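Diaminopimelate decarboxylase (Aquifex aeolicus, PDB 2P3E) probably catalyses, with pyridoxal 5'-phosphate as cofactor, the decarboxylation of meso-diaminopimelate to L-lysine, the last step of lysine biosynthesis. Local coordinates at residues E115-V120 / N139-K144; D121-M126 / L145-R150; M126-S131 / R150-V155; E182-Y187 / E227-K232; E197-H202 / D235-D240. One frame throughout, in Å; residues are numbered along the deposited sequence.

Contact 1 (E115-V120 / N139-K144)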
# COMPACT_ATOMS: atom_id res chain seq x y z
N GLU B 115 20.49 2.16 10.30
CA GLU B 115 19.73 1.13 10.98
C GLU B 115 20.63 0.13 11.67
O GLU B 115 20.39 -0.23 12.82
CB GLU B 115 18.81 0.39 10.01
CG GLU B 115 17.65 1.25 9.51
CD GLU B 115 16.82 0.54 8.45
OE1 GLU B 115 17.41 0.12 7.44
OE2 GLU B 115 15.60 0.39 8.65
N LEU B 116 21.67 -0.32 10.97
CA LEU B 116 22.65 -1.26 11.55
C LEU B 116 23.42 -0.62 12.70
O LEU B 116 23.60 -1.23 13.75
CB LEU B 116 23.58 -1.80 10.47
CG LEU B 116 23.04 -2.86 9.49
CD1 LEU B 116 24.17 -3.33 8.62
CD2 LEU B 116 22.48 -4.06 10.26
N THR B 117 23.86 0.63 12.50
CA THR B 117 24.57 1.37 13.56
C THR B 117 23.71 1.49 14.82
O THR B 117 24.19 1.23 15.93
CB THR B 117 25.05 2.78 13.09
OG1 THR B 117 25.81 2.65 11.89
CG2 THR B 117 25.96 3.44 14.14
N ASP B 118 22.45 1.87 14.64
CA ASP B 118 21.51 2.00 15.75
C ASP B 118 21.30 0.69 16.50
O ASP B 118 21.25 0.67 17.74
CB ASP B 118 20.18 2.56 15.25
CG ASP B 118 20.26 4.03 14.88
OD1 ASP B 118 21.32 4.67 15.08
OD2 ASP B 118 19.25 4.56 14.37
N ALA B 119 21.16 -0.41 15.76
CA ALA B 119 20.91 -1.70 16.38
C ALA B 119 22.15 -2.22 17.12
O ALA B 119 22.05 -2.77 18.20
CB ALA B 119 20.42 -2.72 15.34
N VAL B 120 23.32 -2.06 16.51
CA VAL B 120 24.58 -2.48 17.17
C VAL B 120 24.74 -1.68 18.45
O VAL B 120 24.95 -2.24 19.52
CB VAL B 120 25.80 -2.32 16.23
CG1 VAL B 120 27.12 -2.48 16.99
CG2 VAL B 120 25.72 -3.35 15.11
N ASN B 139 30.44 -6.17 10.75
CA ASN B 139 31.75 -6.25 11.39
C ASN B 139 32.44 -4.88 11.37
O ASN B 139 33.03 -4.45 12.37
CB ASN B 139 32.61 -7.30 10.70
CG ASN B 139 33.95 -7.52 11.39
OD1 ASN B 139 34.02 -7.90 12.56
ND2 ASN B 139 35.04 -7.28 10.65
N GLU B 140 32.36 -4.19 10.23
CA GLU B 140 32.95 -2.86 10.09
C GLU B 140 32.32 -1.86 11.05
O GLU B 140 33.03 -1.12 11.75
CB GLU B 140 32.87 -2.37 8.64
CG GLU B 140 33.54 -1.01 8.37
CD GLU B 140 33.99 -0.83 6.91
OE1 GLU B 140 33.32 -1.38 6.00
N ILE B 141 30.98 -1.86 11.10
CA ILE B 141 30.19 -0.99 11.99
C ILE B 141 30.42 -1.25 13.47
O ILE B 141 30.58 -0.30 14.26
CB ILE B 141 28.67 -1.08 11.67
CG1 ILE B 141 28.37 -0.40 10.33
CG2 ILE B 141 27.85 -0.49 12.82
CD1 ILE B 141 27.03 -0.77 9.69
N ALA B 142 30.44 -2.53 13.86
CA ALA B 142 30.70 -2.92 15.25
C ALA B 142 32.08 -2.44 15.70
O ALA B 142 32.21 -1.80 16.74
CB ALA B 142 30.55 -4.43 15.44
N GLY B 143 33.11 -2.71 14.89
CA GLY B 143 34.45 -2.18 15.12
C GLY B 143 34.47 -0.67 15.38
O GLY B 143 35.07 -0.22 16.35
N LYS B 144 33.78 0.08 14.52
CA LYS B 144 33.72 1.54 14.62
C LYS B 144 33.08 2.03 15.93
O LYS B 144 33.39 3.12 16.41
CB LYS B 144 32.99 2.15 13.42
CG LYS B 144 33.82 2.19 12.14
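Two neighbouring helices of the outer layer of an alpha/beta barrel meet here: L116, T117 and V120 of helix 113-121 pack against I141 and A142 of helix 132-145. The short helical segments run 52° apart in direction, with their axes 9.7 Å apart at the closest point. I141 makes the largest share of the contact, and its two branches go to different partners. CD1, at the end of the longer branch, comes 3.7 Å from L116 CB, the two side chains crossing at about a right angle. CG2 lies anti to the backbone N (CG1 has chi1 -71°), and this puts the methyl 3.8 Å from T117 CA and also 4.2 Å from V120 CG2. T117 OG1 bonds back to E113 O of its own helix, so it meets the I141 methyl by packing alone. One turn on from L116, V120 CG1 rests 4.0 Å from A142 CA. An alanine at I141 would probably open a gap beside L116, T117 and V120 CG2, leaving the two segments in touch mainly through V120 and A142. Apolar contacts between successive helices of this kind are what builds the outer wall of a TIM barrel.

Contact 2 (D121-M126 / L145-R150)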
# COMPACT_ATOMS: atom_id res chain seq x y z
N ASP B 121 24.59 -0.36 18.34
CA ASP B 121 24.62 0.54 19.50
C ASP B 121 23.61 0.19 20.59
O ASP B 121 23.91 0.30 21.79
CB ASP B 121 24.41 1.99 19.04
CG ASP B 121 25.17 2.97 19.89
OD1 ASP B 121 24.57 3.49 20.84
OD2 ASP B 121 26.37 3.19 19.62
N SER B 122 22.42 -0.26 20.17
CA SER B 122 21.39 -0.66 21.11
C SER B 122 21.71 -2.00 21.78
O SER B 122 21.01 -2.39 22.70
CB SER B 122 20.02 -0.74 20.42
OG SER B 122 19.62 0.55 19.94
N GLU B 123 22.76 -2.69 21.32
CA GLU B 123 23.12 -4.01 21.85
C GLU B 123 21.95 -5.02 21.79
O GLU B 123 21.61 -5.66 22.79
CB GLU B 123 23.69 -3.89 23.28
CG GLU B 123 24.99 -3.09 23.36
CD GLU B 123 26.26 -3.90 22.99
OE1 GLU B 123 26.18 -5.08 22.57
OE2 GLU B 123 27.36 -3.34 23.14
N ILE B 124 21.34 -5.16 20.61
CA ILE B 124 20.21 -6.09 20.46
C ILE B 124 20.71 -7.52 20.66
O ILE B 124 21.93 -7.76 20.59
CB ILE B 124 19.49 -5.92 19.09
CG1 ILE B 124 20.44 -6.23 17.93
CG2 ILE B 124 18.86 -4.52 18.98
CD1 ILE B 124 19.73 -6.53 16.62
N LEU B 125 19.80 -8.46 20.91
CA LEU B 125 20.16 -9.84 21.21
C LEU B 125 20.96 -10.48 20.07
O LEU B 125 22.03 -11.07 20.30
CB LEU B 125 18.91 -10.67 21.54
CG LEU B 125 19.12 -12.13 21.96
CD1 LEU B 125 19.98 -12.25 23.25
CD2 LEU B 125 17.77 -12.82 22.16
N MET B 126 20.46 -10.31 18.85
CA MET B 126 20.99 -11.03 17.72
C MET B 126 20.55 -10.42 16.39
O MET B 126 19.38 -10.09 16.21
CB MET B 126 20.47 -12.47 17.81
CG MET B 126 21.09 -13.47 16.89
SD MET B 126 20.67 -15.10 17.53
CE MET B 126 19.01 -15.42 16.89
N LEU B 145 32.20 1.22 16.49
CA LEU B 145 31.51 1.57 17.73
C LEU B 145 32.22 1.01 18.96
O LEU B 145 31.79 1.23 20.10
CB LEU B 145 30.04 1.10 17.68
CG LEU B 145 28.96 1.92 16.96
CD1 LEU B 145 29.34 2.27 15.52
CD2 LEU B 145 27.61 1.20 16.97
N GLY B 146 33.32 0.29 18.73
CA GLY B 146 34.02 -0.46 19.78
C GLY B 146 33.09 -1.44 20.48
O GLY B 146 33.17 -1.63 21.70
N LYS B 147 32.20 -2.05 19.70
CA LYS B 147 31.23 -2.98 20.26
C LYS B 147 31.34 -4.33 19.53
O LYS B 147 32.09 -4.46 18.56
CB LYS B 147 29.80 -2.43 20.14
CG LYS B 147 29.45 -1.32 21.13
CD LYS B 147 27.95 -1.22 21.32
CE LYS B 147 27.50 0.14 21.81
NZ LYS B 147 28.32 0.71 22.91
N LYS B 148 30.60 -5.31 20.03
CA LYS B 148 30.42 -6.57 19.31
C LYS B 148 28.99 -6.65 18.77
O LYS B 148 28.05 -6.19 19.43
CB LYS B 148 30.66 -7.76 20.24
CG LYS B 148 32.06 -7.83 20.85
CD LYS B 148 33.13 -8.02 19.81
CE LYS B 148 34.50 -8.28 20.46
NZ LYS B 148 34.68 -9.75 20.66
N ALA B 149 28.84 -7.22 17.58
CA ALA B 149 27.51 -7.56 17.03
C ALA B 149 27.32 -9.07 17.15
O ALA B 149 28.11 -9.84 16.63
CB ALA B 149 27.38 -7.11 15.58
N ARG B 150 26.25 -9.47 17.83
CA ARG B 150 25.91 -10.88 17.98
C ARG B 150 25.10 -11.34 16.76
O ARG B 150 24.12 -10.68 16.37
CB ARG B 150 25.11 -11.11 19.26
CG ARG B 150 25.94 -11.13 20.53
CD ARG B 150 25.02 -11.06 21.75
NE ARG B 150 24.33 -9.77 21.75
CZ ARG B 150 24.81 -8.66 22.30
NH1 ARG B 150 25.99 -8.67 22.90
NH2 ARG B 150 24.11 -7.52 22.23
O HOH W 1 29.39 -5.15 22.54
O HOH W 2 24.32 -7.41 18.78
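D121, in the last turn of its helix, lays OD2 3.5 Å from L145 CD2, the two side chains crossing at about a right angle; the ammonium of K147 is nearby, but beyond salt-bridge range. E123 ends that helix in a Schellman motif, with positive phi, and sends its carboxylate back to R150: OE1 takes NH2 on its anti lone pair at 3.2 Å, a salt bridge with the two flat groups nearly coplanar, 30° apart. Its other oxygen, OE2, is joined through a water to K148 N, 2.8 Å from each. I124 contributes its carbonyl, which receives R150 NH2 at 2.7 Å in a fairly straight bond (162°), plus a weak second bond from NE. A water also joins I124 O to R150 N, 3.0 Å from each. L125 O follows, 3.0 Å from R150 NE and in the plane of the guanidinium, although the donor stands above the carbonyl plane. The bend at chi3 of R150 (-64°) is what carries NE to this oxygen. At M126 the chains come together as strands, with CA 3.4 Å from R150 O in a CA-H...O contact. R150, at the start of its strand, thus grips the helix-to-strand loop before strand 126-129, at the end of the barrel where the parallel strands begin.

Contact 3 (M126-S131 / R150-V155)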
# COMPACT_ATOMS: atom_id res chain seq x y z
N MET B 126 20.46 -10.31 18.85
CA MET B 126 20.99 -11.03 17.72
C MET B 126 20.55 -10.42 16.39
O MET B 126 19.38 -10.09 16.21
CB MET B 126 20.47 -12.47 17.81
CG MET B 126 21.09 -13.47 16.89
SD MET B 126 20.67 -15.10 17.53
CE MET B 126 19.01 -15.42 16.89
N PHE B 127 21.51 -10.29 15.47
CA PHE B 127 21.24 -10.04 14.05
C PHE B 127 21.08 -11.37 13.31
O PHE B 127 21.99 -12.24 13.34
CB PHE B 127 22.38 -9.26 13.41
CG PHE B 127 22.51 -7.85 13.90
CD1 PHE B 127 21.88 -6.80 13.24
CD2 PHE B 127 23.25 -7.58 15.06
CE1 PHE B 127 22.00 -5.49 13.72
CE2 PHE B 127 23.38 -6.27 15.54
CZ PHE B 127 22.76 -5.23 14.87
N ASN B 128 19.94 -11.55 12.65
CA ASN B 128 19.74 -12.67 11.74
C ASN B 128 20.18 -12.26 10.35
O ASN B 128 19.47 -11.55 9.63
CB ASN B 128 18.29 -13.19 11.79
CG ASN B 128 17.94 -13.79 13.13
OD1 ASN B 128 18.77 -14.47 13.75
ND2 ASN B 128 16.73 -13.54 13.59
N VAL B 129 21.37 -12.74 9.99
CA VAL B 129 22.10 -12.24 8.85
C VAL B 129 21.67 -12.92 7.56
O VAL B 129 21.52 -14.15 7.49
CB VAL B 129 23.65 -12.34 9.08
CG1 VAL B 129 24.40 -11.94 7.85
CG2 VAL B 129 24.08 -11.42 10.24
N GLU B 130 21.49 -12.08 6.55
CA GLU B 130 20.92 -12.43 5.26
C GLU B 130 21.94 -12.51 4.12
O GLU B 130 21.62 -13.01 3.04
CB GLU B 130 19.82 -11.42 4.91
CG GLU B 130 18.58 -11.51 5.80
CD GLU B 130 17.70 -12.73 5.52
OE1 GLU B 130 17.96 -13.48 4.55
OE2 GLU B 130 16.73 -12.92 6.28
N SER B 131 23.17 -12.01 4.34
CA SER B 131 24.23 -12.12 3.34
C SER B 131 25.64 -12.05 3.93
O SER B 131 25.84 -11.57 5.05
CB SER B 131 24.08 -11.04 2.25
OG SER B 131 24.23 -9.76 2.83
N ARG B 150 26.25 -9.47 17.83
CA ARG B 150 25.91 -10.88 17.98
C ARG B 150 25.10 -11.34 16.76
O ARG B 150 24.12 -10.68 16.37
CB ARG B 150 25.11 -11.11 19.26
CG ARG B 150 25.94 -11.13 20.53
CD ARG B 150 25.02 -11.06 21.75
NE ARG B 150 24.33 -9.77 21.75
CZ ARG B 150 24.81 -8.66 22.30
NH1 ARG B 150 25.99 -8.67 22.90
NH2 ARG B 150 24.11 -7.52 22.23
N ILE B 151 25.51 -12.44 16.15
CA ILE B 151 24.89 -12.88 14.90
C ILE B 151 24.38 -14.34 14.88
O ILE B 151 24.88 -15.23 15.61
CB ILE B 151 25.84 -12.68 13.68
CG1 ILE B 151 27.06 -13.59 13.81
CG2 ILE B 151 26.23 -11.18 13.51
CD1 ILE B 151 27.67 -13.98 12.46
N ALA B 152 23.39 -14.54 14.02
CA ALA B 152 22.98 -15.85 13.54
C ALA B 152 22.96 -15.78 12.03
O ALA B 152 22.76 -14.70 11.46
CB ALA B 152 21.58 -16.17 14.05
N ILE B 153 23.15 -16.91 11.37
CA ILE B 153 22.93 -16.97 9.93
C ILE B 153 21.50 -17.45 9.68
O ILE B 153 21.05 -18.43 10.30
CB ILE B 153 23.96 -17.91 9.20
CG1 ILE B 153 25.41 -17.43 9.42
CG2 ILE B 153 23.65 -18.01 7.68
CD1 ILE B 153 25.68 -16.03 8.99
N ARG B 154 20.80 -16.76 8.77
CA ARG B 154 19.50 -17.26 8.34
C ARG B 154 19.68 -18.39 7.34
O ARG B 154 20.21 -18.19 6.25
CB ARG B 154 18.63 -16.18 7.70
CG ARG B 154 17.23 -16.77 7.44
CD ARG B 154 16.36 -15.87 6.65
NE ARG B 154 15.05 -16.47 6.33
CZ ARG B 154 13.97 -15.75 6.06
NH1 ARG B 154 14.03 -14.42 6.08
NH2 ARG B 154 12.82 -16.34 5.78
N VAL B 155 19.22 -19.58 7.73
CA VAL B 155 19.36 -20.77 6.90
C VAL B 155 18.02 -21.21 6.33
O VAL B 155 16.99 -21.07 7.00
CB VAL B 155 20.09 -21.94 7.67
CG1 VAL B 155 21.41 -21.46 8.29
CG2 VAL B 155 19.21 -22.54 8.75
O HOH W 3 21.43 -15.88 5.29
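The F127 ring has R150 O at its edge, in plane, 3.5 Å from CD2, while L116, A119 and V120 of helix 113-121 also pack against the ring. The R154 guanidinium likewise meets its partner edge-on: its chain, extended from CG to NE, carries it out to E130, where NH1 donates to OE2 at 3.1 Å, almost straight (167°) and on the syn side of the carboxylate, whose plane is turned 64° from that of the guanidinium. Both groups have second partners, since E130 OE1 takes G177 N and R154 NH2 reaches H204 O. N128 brings OD1 to within 3.3 Å of A152 CB; this buried oxygen has no polar partner in the model, whereas ND2 makes a weak bond to D240 OD2. Between the strands runs a parallel ladder, from F127 N to R150 O (2.8 Å), A152 N to F127 O, V129 N to A152 O and R154 N to V129 O. These are the two strands of a beta-alpha-beta crossover whose helix, 132-145, packs on F127, V129 and I151, while E186 of helix 183-191 meets I153. On that face V129 CG2 touches I151 CG2 at 3.9 Å, and V129 CB faces I153 CD1 at 4.2 Å. M126 SD lies 3.8 Å from A152 CB, while N128 approaches E279, a probable cofactor-binding residue.

Contact 4 (E182-Y187 / E227-K232)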
# COMPACT_ATOMS: atom_id res chain seq x y z
N GLU B 182 25.04 -24.83 2.69
CA GLU B 182 26.16 -23.90 2.47
C GLU B 182 26.33 -22.90 3.62
O GLU B 182 27.17 -21.99 3.56
CB GLU B 182 25.95 -23.14 1.16
CG GLU B 182 26.10 -23.99 -0.10
N ALA B 183 25.53 -23.07 4.68
CA ALA B 183 25.55 -22.15 5.82
C ALA B 183 26.82 -22.31 6.66
O ALA B 183 27.29 -21.35 7.28
CB ALA B 183 24.32 -22.35 6.68
N GLN B 184 27.38 -23.51 6.66
CA GLN B 184 28.56 -23.78 7.48
C GLN B 184 29.76 -22.97 6.99
O GLN B 184 30.59 -22.53 7.80
CB GLN B 184 28.85 -25.28 7.52
CG GLN B 184 29.40 -25.73 8.87
CD GLN B 184 29.31 -27.22 9.07
OE1 GLN B 184 30.33 -27.90 9.11
NE2 GLN B 184 28.09 -27.74 9.18
N LYS B 185 29.84 -22.77 5.67
CA LYS B 185 30.86 -21.91 5.06
C LYS B 185 30.75 -20.45 5.50
O LYS B 185 31.77 -19.78 5.70
CB LYS B 185 30.80 -21.99 3.53
CG LYS B 185 31.44 -23.26 2.95
CD LYS B 185 31.49 -23.21 1.42
CE LYS B 185 30.27 -23.88 0.78
NZ LYS B 185 30.36 -23.86 -0.71
N GLU B 186 29.52 -19.96 5.66
CA GLU B 186 29.32 -18.63 6.21
C GLU B 186 29.67 -18.52 7.69
O GLU B 186 30.14 -17.48 8.12
CB GLU B 186 27.90 -18.12 5.94
CG GLU B 186 27.74 -17.51 4.55
CD GLU B 186 26.39 -16.86 4.34
OE1 GLU B 186 25.98 -15.99 5.16
OE2 GLU B 186 25.74 -17.22 3.34
N TYR B 187 29.43 -19.58 8.46
CA TYR B 187 29.80 -19.60 9.87
C TYR B 187 31.32 -19.59 10.04
O TYR B 187 31.86 -18.89 10.91
CB TYR B 187 29.18 -20.81 10.59
CG TYR B 187 27.77 -20.56 11.05
CD1 TYR B 187 26.67 -21.00 10.30
CD2 TYR B 187 27.52 -19.85 12.23
CE1 TYR B 187 25.37 -20.74 10.71
CE2 TYR B 187 26.22 -19.60 12.66
CZ TYR B 187 25.15 -20.03 11.89
OH TYR B 187 23.87 -19.77 12.31
N GLU B 227 24.30 -29.32 15.88
CA GLU B 227 25.20 -30.38 16.33
C GLU B 227 26.56 -30.28 15.66
O GLU B 227 27.58 -30.36 16.33
CB GLU B 227 24.60 -31.76 16.06
CG GLU B 227 23.37 -32.02 16.87
CD GLU B 227 23.68 -32.38 18.32
OE1 GLU B 227 24.81 -32.89 18.56
OE2 GLU B 227 22.80 -32.17 19.19
N SER B 228 26.54 -30.08 14.35
CA SER B 228 27.76 -29.93 13.57
C SER B 228 28.60 -28.70 13.99
O SER B 228 29.82 -28.80 14.14
CB SER B 228 27.40 -29.88 12.09
OG SER B 228 28.57 -29.83 11.30
N LEU B 229 27.95 -27.55 14.17
CA LEU B 229 28.65 -26.33 14.63
C LEU B 229 29.20 -26.48 16.05
O LEU B 229 30.32 -26.03 16.33
CB LEU B 229 27.73 -25.10 14.54
CG LEU B 229 27.31 -24.68 13.12
CD1 LEU B 229 26.29 -23.55 13.17
CD2 LEU B 229 28.53 -24.28 12.26
N THR B 230 28.43 -27.11 16.94
CA THR B 230 28.87 -27.34 18.32
C THR B 230 30.13 -28.25 18.36
O THR B 230 31.06 -27.99 19.12
CB THR B 230 27.75 -27.90 19.21
OG1 THR B 230 26.64 -26.99 19.21
CG2 THR B 230 28.24 -28.08 20.66
N GLN B 231 30.14 -29.28 17.51
CA GLN B 231 31.30 -30.16 17.37
C GLN B 231 32.53 -29.40 16.85
O GLN B 231 33.65 -29.63 17.32
CB GLN B 231 30.95 -31.34 16.45
CG GLN B 231 32.07 -32.38 16.29
NE2 GLN B 231 34.23 -34.81 14.83
N LYS B 232 32.31 -28.47 15.92
CA LYS B 232 33.38 -27.63 15.37
C LYS B 232 33.88 -26.53 16.32
O LYS B 232 34.82 -25.81 15.99
CB LYS B 232 32.98 -27.03 14.01
CG LYS B 232 32.76 -28.08 12.95
CD LYS B 232 32.72 -27.50 11.56
CE LYS B 232 32.69 -28.63 10.52
NZ LYS B 232 33.90 -29.53 10.57
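Helices 183-191 and 214-231 run side by side, their short segments 31° apart in direction and 11.5 Å between axes, so the long side chains of Q184, Y187 and L229 have to bridge the space. L229 fills the middle with both of its methyls. CD1 sits almost exactly over the centre of the Y187 ring, 3.7 Å from the centroid and 4° off the normal, a CH-pi contact; the two side chains cross at about a right angle. CD2 touches both Y187 CB and Q184 CG, 3.8 Å from the latter, as the leucine and the glutamine slide past each other in opposite directions. Beyond CG the glutamine chain is extended, and the amide reaches the second helix, where NE2 gives S228 OG a weak bond, 3.0 Å long but bent to 123°. The approach of K232 to Q184 OE1 is too short to be trusted. At the far end of the ring, Y187 OH bonds to G200 O and I153 N of the barrel strands, which fixes that end while L229 covers one face. The contact therefore depends chiefly on a methyl seated on a tethered ring, with F234 packed against both residues; the polar bond at the outer, more exposed end probably adds little.

Contact 5 (E197-H202 / D235-D240)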
# COMPACT_ATOMS: atom_id res chain seq x y z
N GLU B 197 30.17 -11.71 17.14
CA GLU B 197 30.09 -12.84 18.04
C GLU B 197 28.98 -13.77 17.53
O GLU B 197 27.79 -13.41 17.55
CB GLU B 197 29.77 -12.34 19.44
CG GLU B 197 29.76 -13.41 20.50
CD GLU B 197 29.32 -12.88 21.84
OE1 GLU B 197 29.29 -11.63 22.01
OE2 GLU B 197 28.99 -13.71 22.73
N ILE B 198 29.38 -14.96 17.07
CA ILE B 198 28.44 -15.97 16.58
C ILE B 198 27.69 -16.62 17.74
O ILE B 198 28.30 -17.31 18.56
CB ILE B 198 29.17 -17.06 15.78
CG1 ILE B 198 29.84 -16.43 14.56
CG2 ILE B 198 28.20 -18.19 15.40
CD1 ILE B 198 30.88 -17.34 13.89
N VAL B 199 26.38 -16.39 17.81
CA VAL B 199 25.57 -16.89 18.94
C VAL B 199 24.34 -17.71 18.54
O VAL B 199 23.69 -18.32 19.40
CB VAL B 199 25.07 -15.75 19.89
CG1 VAL B 199 26.26 -14.98 20.52
CG2 VAL B 199 24.12 -14.80 19.17
N GLY B 200 23.99 -17.72 17.26
CA GLY B 200 22.74 -18.34 16.87
C GLY B 200 22.65 -18.98 15.51
O GLY B 200 23.58 -18.89 14.70
N ILE B 201 21.51 -19.63 15.28
CA ILE B 201 21.09 -20.11 13.97
C ILE B 201 19.65 -19.65 13.82
O ILE B 201 18.90 -19.68 14.79
CB ILE B 201 21.12 -21.67 13.86
CG1 ILE B 201 22.52 -22.22 14.14
CG2 ILE B 201 20.53 -22.14 12.50
CD1 ILE B 201 22.56 -23.73 14.37
N HIS B 202 19.28 -19.23 12.62
CA HIS B 202 17.92 -18.77 12.37
C HIS B 202 17.31 -19.49 11.17
O HIS B 202 17.99 -19.70 10.15
CB HIS B 202 17.89 -17.25 12.13
CG HIS B 202 16.53 -16.70 11.79
ND1 HIS B 202 16.19 -15.99 10.68
CD2 HIS B 202 15.40 -16.78 12.55
CE1 HIS B 202 14.88 -15.66 10.77
NE2 HIS B 202 14.40 -16.14 11.91
N ASP B 235 29.81 -21.74 19.80
CA ASP B 235 28.94 -21.67 20.96
C ASP B 235 27.58 -21.10 20.52
O ASP B 235 27.35 -19.90 20.56
CB ASP B 235 29.56 -20.79 22.06
CG ASP B 235 28.72 -20.75 23.34
OD1 ASP B 235 27.80 -21.57 23.51
OD2 ASP B 235 28.99 -19.87 24.19
N ILE B 236 26.70 -22.00 20.11
CA ILE B 236 25.37 -21.62 19.65
C ILE B 236 24.43 -21.55 20.85
O ILE B 236 23.95 -22.58 21.34
CB ILE B 236 24.84 -22.58 18.52
CG1 ILE B 236 25.84 -22.71 17.36
CG2 ILE B 236 23.46 -22.13 17.99
CD1 ILE B 236 26.29 -21.39 16.68
N LYS B 237 24.19 -20.32 21.31
CA LYS B 237 23.34 -20.06 22.46
C LYS B 237 21.85 -20.05 22.11
O LYS B 237 21.02 -20.39 22.95
CB LYS B 237 23.72 -18.73 23.11
CG LYS B 237 25.15 -18.65 23.61
CD LYS B 237 25.48 -17.20 24.01
CE LYS B 237 26.94 -17.04 24.45
NZ LYS B 237 27.24 -17.83 25.68
N TYR B 238 21.52 -19.67 20.86
CA TYR B 238 20.12 -19.47 20.42
C TYR B 238 19.77 -20.20 19.12
O TYR B 238 20.53 -20.21 18.17
CB TYR B 238 19.78 -17.98 20.25
CG TYR B 238 20.20 -17.16 21.44
CD1 TYR B 238 19.44 -17.16 22.62
CD2 TYR B 238 21.36 -16.41 21.40
CE1 TYR B 238 19.85 -16.42 23.74
CE2 TYR B 238 21.77 -15.66 22.50
CZ TYR B 238 21.02 -15.69 23.67
OH TYR B 238 21.46 -14.95 24.75
N LEU B 239 18.59 -20.80 19.12
CA LEU B 239 18.01 -21.37 17.92
C LEU B 239 16.68 -20.68 17.71
O LEU B 239 15.71 -20.92 18.43
CB LEU B 239 17.80 -22.88 18.06
CG LEU B 239 19.06 -23.73 18.22
CD1 LEU B 239 18.67 -25.20 18.32
CD2 LEU B 239 20.08 -23.49 17.09
N ASP B 240 16.67 -19.77 16.74
CA ASP B 240 15.50 -18.99 16.41
C ASP B 240 14.79 -19.70 15.24
O ASP B 240 15.26 -19.67 14.11
CB ASP B 240 15.95 -17.56 16.03
CG ASP B 240 14.79 -16.62 15.76
OD1 ASP B 240 13.67 -17.09 15.46
OD2 ASP B 240 15.02 -15.39 15.84
O HOH W 4 30.25 -19.20 18.68
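G200, I201 and H202 pair in parallel with Y238, L239 and D240, the two strands of the beta-alpha-beta unit 196-202, 214-231, 238-240 in this TIM-type barrel, and backbone bonds make the frame. V199 O accepts Y238 N at 2.9 Å and, more weakly, K237 N. Further along, I201 N bonds to Y238 O at 3.1 Å and D240 N to I201 O at 3.0 Å, with H202 CA giving a CA-H...O contact to D240 O. Where the segments part, a water links I198 O to D235 N.

Among the apolar contacts, I201 and L239 point the same way on one face, CD1 to CD2 3.7 Å, and I236 CG2 comes to I201 CG1 at about a right angle. V199 runs beside Y238, pointing the same way, its CG2 in plane at the ring edge, 3.9 Å from CD2.

The polar groups separate by position. At the outer end K237 NZ and D235 OD2 form a salt bridge within their own segment. At the inner end H202 CG is anti to its backbone N (chi1 177°), which lets the ring lie alongside D240, its CD2 3.4 Å from D240 OD1 and the ring and carboxylate planes 68° apart. D240 OD1 holds G242 N, and OD2 has a weak bond from N128 ND2. An alanine at D240 would probably leave G242 N and N128 ND2 without their acceptor and open a gap against H202. H202, by its bond from NE2 to E279 OE1, probably helps to position the carboxylate of E279, a likely cofactor-binding group, with D240 packed beside H202.

In the fold
All five contacts belong to one barrel domain, at different depths. Contact 3 is buried strand core, and contact 5 runs from that core to an exposed outer end; the ladders share a sheet, joined by strand 149-156 lying beside 196-202 (V155 N to H202 O, 2.7 Å), and both carry polar residues toward E279. Contact 2 continues contact 3 through the shared M126 and R150, but at the partly exposed strand beginnings, where charges and waters replace regular pairing. Contacts 1 and 4 pair outer helices: the first is buried and without a polar bond between its segments, the second partly exposed and mixed. Each reaches the strands through an aromatic ring, V120 and A119 packing on F127, and Y187 OH bonding to G200 O at 2.6 Å.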